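PDB 5ZHH: inositol-1-monophosphatase from Nostoc sp., which hydrolyses the phosphate ester of inositol monophosphates to release myo-inositol and inorganic phosphate, as a metal-dependent phosphatase of the inositol monophosphatase family. Local coordinates for the interface of chains A and B. Numbering follows the deposited sequence. Chains: chain A/B, Inositol-1-monophosphatase.

Contact 1: the interface of chains A and B. Residues chain A 98-100, 123; chain B 126, 197, 202.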
# COMPACT_ATOMS: atom_id res chain seq x y z
N GLN A 98 1.82 -19.29 -4.28
CA GLN A 98 1.88 -17.84 -4.09
C GLN A 98 1.67 -17.09 -5.40
O GLN A 98 2.18 -15.98 -5.57
CB GLN A 98 3.16 -17.35 -3.41
CG GLN A 98 3.35 -17.82 -1.98
CD GLN A 98 4.43 -18.85 -1.83
OE1 GLN A 98 4.25 -20.02 -2.16
NE2 GLN A 98 5.58 -18.42 -1.30
N TYR A 99 0.92 -17.68 -6.32
CA TYR A 99 0.52 -16.95 -7.52
C TYR A 99 -0.54 -15.94 -7.09
O TYR A 99 -1.53 -16.33 -6.47
CB TYR A 99 -0.02 -17.90 -8.59
CG TYR A 99 -0.16 -17.26 -9.95
CD1 TYR A 99 0.91 -17.21 -10.83
CD2 TYR A 99 -1.38 -16.71 -10.37
CE1 TYR A 99 0.80 -16.62 -12.08
CE2 TYR A 99 -1.51 -16.11 -11.62
CZ TYR A 99 -0.42 -16.07 -12.47
OH TYR A 99 -0.53 -15.49 -13.71
N PRO A 100 -0.36 -14.66 -7.37
CA PRO A 100 -1.20 -13.61 -6.75
C PRO A 100 -2.56 -13.46 -7.41
O PRO A 100 -2.87 -12.46 -8.06
CB PRO A 100 -0.32 -12.36 -6.91
CG PRO A 100 0.45 -12.61 -8.16
CD PRO A 100 0.61 -14.11 -8.32
N PHE A 123 -3.96 -10.14 -1.04
CA PHE A 123 -2.60 -9.87 -1.49
C PHE A 123 -2.49 -8.49 -2.13
O PHE A 123 -1.52 -7.77 -1.87
CB PHE A 123 -2.14 -10.95 -2.48
CG PHE A 123 -0.68 -10.85 -2.84
CD1 PHE A 123 0.29 -11.42 -2.03
CD2 PHE A 123 -0.28 -10.16 -3.97
CE1 PHE A 123 1.63 -11.33 -2.36
CE2 PHE A 123 1.06 -10.06 -4.30
CZ PHE A 123 2.01 -10.64 -3.49
N GLU B 126 5.66 -3.59 -8.01
CA GLU B 126 6.61 -4.69 -7.85
C GLU B 126 7.78 -4.46 -8.79
O GLU B 126 7.59 -4.39 -10.01
CB GLU B 126 5.95 -6.05 -8.13
CG GLU B 126 4.93 -6.44 -7.08
CD GLU B 126 4.51 -7.89 -7.17
OE1 GLU B 126 4.57 -8.46 -8.28
OE2 GLU B 126 4.12 -8.45 -6.12
N HIS B 197 7.61 -13.86 -12.79
CA HIS B 197 6.90 -14.77 -11.90
C HIS B 197 7.62 -16.11 -11.77
O HIS B 197 7.58 -16.71 -10.69
CB HIS B 197 5.48 -14.97 -12.40
CG HIS B 197 4.62 -13.76 -12.24
ND1 HIS B 197 3.36 -13.66 -12.79
CD2 HIS B 197 4.83 -12.60 -11.59
CE1 HIS B 197 2.84 -12.49 -12.48
NE2 HIS B 197 3.71 -11.82 -11.76
N ARG B 202 6.51 -17.90 -8.35
CA ARG B 202 5.05 -17.91 -8.38
C ARG B 202 4.52 -18.89 -9.42
O ARG B 202 3.40 -19.39 -9.30
CB ARG B 202 4.52 -16.51 -8.67
CG ARG B 202 4.68 -15.55 -7.49
CD ARG B 202 4.47 -14.11 -7.95
NE ARG B 202 4.70 -13.16 -6.86
CZ ARG B 202 4.51 -11.85 -6.95
NH1 ARG B 202 4.75 -11.07 -5.91
NH2 ARG B 202 4.07 -11.32 -8.09
O HOH W 1 2.22 -14.96 -14.57
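The loop A:Gln98 to A:Pro100, which follows helix 92-97, and the loop residue A:Phe123 of chain A meet a loop of chain B carrying B:Arg202, together with the start of strand 126-131 at B:Glu126 and B:His197 of helix 191-199. This is part of the two-fold interface between two subunits of the inositol monophosphatase fold, a family whose members commonly work as dimers. It illustrates how an arginine can serve an interface by its length rather than by a polar bond to the partner. With CG anti to its own carbonyl carbon (chi1 -72°) and the chain extended as far as NE, B:Arg202 passes across the chain A loop. Its CG packs against the main-chain carbonyl of A:Gln98, and the side chain crosses that of A:Pro100 at about a right angle, with CD of B:Arg202 3.9 Å from CD of A:Pro100. The guanidinium at the far end is held within its own subunit. B:Arg202 NH1 donates to carboxylate oxygen OE2 of B:Glu126 at 2.7 Å, nearly straight. NH2 of B:Arg202 donates to OE1 of B:Glu126 at 2.9 Å, completing an end-on, two-pronged salt bridge that fixes the rotation of the head and probably offsets its charge. OE1 is met on its syn lone pair, whereas NH1 approaches OE2 31° out of the carboxylate plane. Against this ion pair A:Phe123 comes tip to tip, its ring perpendicular to the guanidinium; CZ of A:Phe123 lies 3.7 Å from NH1 of B:Arg202. OE2 of B:Glu126 sits at the ring edge, in plane, 3.9 Å from CE2 of A:Phe123. On the other flank, the backbone O of B:Arg202 lies in plane at the edge of the A:Tyr99 ring, 3.6 Å from CD1. The phenol OH of A:Tyr99 reaches a water at 2.9 Å, which also joins imidazole ND1 of B:His197, a polar link between the subunits where the two side chains cross at about a right angle.

Contact 2: the interface of chains A and B. Residues chain A 93-94, 97, 99, 188; chain B 155, 186, 197, 202-203.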
# COMPACT_ATOMS: atom_id res chain seq x y z
N THR A 93 -4.88 -23.58 -5.83
CA THR A 93 -3.64 -23.86 -6.56
C THR A 93 -2.74 -22.63 -6.61
O THR A 93 -1.53 -22.72 -6.33
CB THR A 93 -3.97 -24.35 -7.98
OG1 THR A 93 -4.67 -25.60 -7.90
CG2 THR A 93 -2.71 -24.55 -8.79
N ASN A 94 -3.31 -21.47 -6.94
CA ASN A 94 -2.56 -20.22 -6.92
C ASN A 94 -1.96 -19.95 -5.55
O ASN A 94 -0.79 -19.58 -5.43
CB ASN A 94 -3.47 -19.04 -7.31
CG ASN A 94 -3.73 -18.95 -8.80
OD1 ASN A 94 -3.07 -19.61 -9.60
ND2 ASN A 94 -4.71 -18.13 -9.17
N HIS A 97 1.10 -21.88 -4.68
CA HIS A 97 2.27 -21.42 -5.42
C HIS A 97 2.59 -19.95 -5.14
O HIS A 97 3.56 -19.42 -5.71
CB HIS A 97 2.04 -21.61 -6.93
CG HIS A 97 2.07 -23.05 -7.37
ND1 HIS A 97 3.19 -23.65 -7.88
CD2 HIS A 97 1.09 -23.99 -7.38
CE1 HIS A 97 2.92 -24.91 -8.19
NE2 HIS A 97 1.65 -25.14 -7.89
N TYR A 99 0.92 -17.68 -6.32
CA TYR A 99 0.52 -16.95 -7.52
C TYR A 99 -0.54 -15.94 -7.09
O TYR A 99 -1.53 -16.33 -6.47
CB TYR A 99 -0.02 -17.90 -8.59
CG TYR A 99 -0.16 -17.26 -9.95
CD1 TYR A 99 0.91 -17.21 -10.83
CD2 TYR A 99 -1.38 -16.71 -10.37
CE1 TYR A 99 0.80 -16.62 -12.08
CE2 TYR A 99 -1.51 -16.11 -11.62
CZ TYR A 99 -0.42 -16.07 -12.47
OH TYR A 99 -0.53 -15.49 -13.71
N SER A 188 -6.62 -16.70 -14.95
CA SER A 188 -6.07 -16.20 -13.70
C SER A 188 -5.96 -17.27 -12.63
O SER A 188 -5.04 -17.23 -11.82
CB SER A 188 -6.95 -15.06 -13.15
OG SER A 188 -8.13 -15.61 -12.58
N LEU B 155 2.76 -25.38 -11.80
CA LEU B 155 1.92 -24.32 -12.33
C LEU B 155 2.74 -23.59 -13.39
O LEU B 155 3.85 -23.14 -13.10
CB LEU B 155 1.49 -23.35 -11.22
CG LEU B 155 0.53 -22.23 -11.62
CD1 LEU B 155 -0.82 -22.80 -12.08
CD2 LEU B 155 0.34 -21.23 -10.45
N ARG B 186 -1.49 -20.78 -16.63
CA ARG B 186 -2.03 -19.44 -16.55
C ARG B 186 -1.79 -18.68 -17.85
O ARG B 186 -0.95 -19.06 -18.67
CB ARG B 186 -1.38 -18.66 -15.39
CG ARG B 186 -1.58 -19.30 -14.02
CD ARG B 186 -3.04 -19.16 -13.58
NE ARG B 186 -3.34 -19.88 -12.35
CZ ARG B 186 -3.86 -21.10 -12.31
NH1 ARG B 186 -4.10 -21.67 -11.13
NH2 ARG B 186 -4.13 -21.76 -13.44
N HIS B 197 7.61 -13.86 -12.79
CA HIS B 197 6.90 -14.77 -11.90
C HIS B 197 7.62 -16.11 -11.77
O HIS B 197 7.58 -16.71 -10.69
CB HIS B 197 5.48 -14.97 -12.40
CG HIS B 197 4.62 -13.76 -12.24
ND1 HIS B 197 3.36 -13.66 -12.79
CD2 HIS B 197 4.83 -12.60 -11.59
CE1 HIS B 197 2.84 -12.49 -12.48
NE2 HIS B 197 3.71 -11.82 -11.76
N ARG B 202 6.51 -17.90 -8.35
CA ARG B 202 5.05 -17.91 -8.38
C ARG B 202 4.52 -18.89 -9.42
O ARG B 202 3.40 -19.39 -9.30
CB ARG B 202 4.52 -16.51 -8.67
CG ARG B 202 4.68 -15.55 -7.49
CD ARG B 202 4.47 -14.11 -7.95
NE ARG B 202 4.70 -13.16 -6.86
CZ ARG B 202 4.51 -11.85 -6.95
NH1 ARG B 202 4.75 -11.07 -5.91
NH2 ARG B 202 4.07 -11.32 -8.09
N VAL B 203 5.31 -19.17 -10.46
CA VAL B 203 5.06 -20.29 -11.35
C VAL B 203 6.36 -21.07 -11.46
O VAL B 203 7.42 -20.61 -11.05
CB VAL B 203 4.55 -19.87 -12.74
CG1 VAL B 203 3.18 -19.20 -12.63
CG2 VAL B 203 5.52 -18.93 -13.41
O HOH W 2 2.22 -14.96 -14.57
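A:Asn94 and B:Arg186 reach toward each other tip to tip, their amide and guanidinium planes turned 72° apart, a compact example of one carbonyl oxygen accepting from two donors. B:Arg186 comes side-on: its NE and NH1 both donate to OD1 of A:Asn94, each at 2.8 Å, with the oxygen in the guanidinium plane. The NE bond follows a lone pair in the amide plane, whereas NH1 stands 50° above that plane. Second-shell support comes from the backbone O of A:Ser188, which accepts from ND2 of A:Asn94 at 2.8 Å and so fixes the amide with OD1 toward chain B. A bend at chi2 (-71°) carries the B:Arg186 chain past A:Tyr99 in the opposite direction, and its CG lies over the rim of one phenol face, 3.8 Å from CZ. The methyl CD1 of B:Leu155 covers the centre of one guanidinium face. An alanine in place of B:Arg186 would probably leave OD1 of A:Asn94 without either cross-subunit donor and open a gap beside the phenol face and B:Leu155. The same leucine sets its CB over the centre of the A:His97 imidazole, 3.6 Å from the ring centroid, in a CH-pi contact, while its CD2 packs 3.8 Å from CB of A:Tyr99. B:Val203 lies alongside the tyrosine, pointing the same way, with CG1 3.5 Å from CD1. In the fold, A:Thr93, A:Asn94 and A:His97 belong to helix 92-97 and A:Tyr99 to the loop after it; they face the short strand 185-186 and the loops bearing B:Leu155 and B:Val203 across the subunit boundary. This helix starts at the end of DPLDGT, the family's metal-binding signature, so the contact lies close to that motif.

Contact 1 and contact 2 are adjoining patches of one interface, the centres of their C-alpha atoms about 7 Å apart, and they share A:Tyr99, B:His197 and B:Arg202. A:Tyr99 lies at the seam and takes part in both patches. Of the two, contact 2 has direct hydrogen bonds across the boundary, whereas contact 1 relies on packing and a water. Two-fold symmetry repeats both patches with the chains exchanged, which would be expected to keep this pair of subunits in register. Family members commonly form such dimers; the structure alone does not show whether the assembly of four is the biological form.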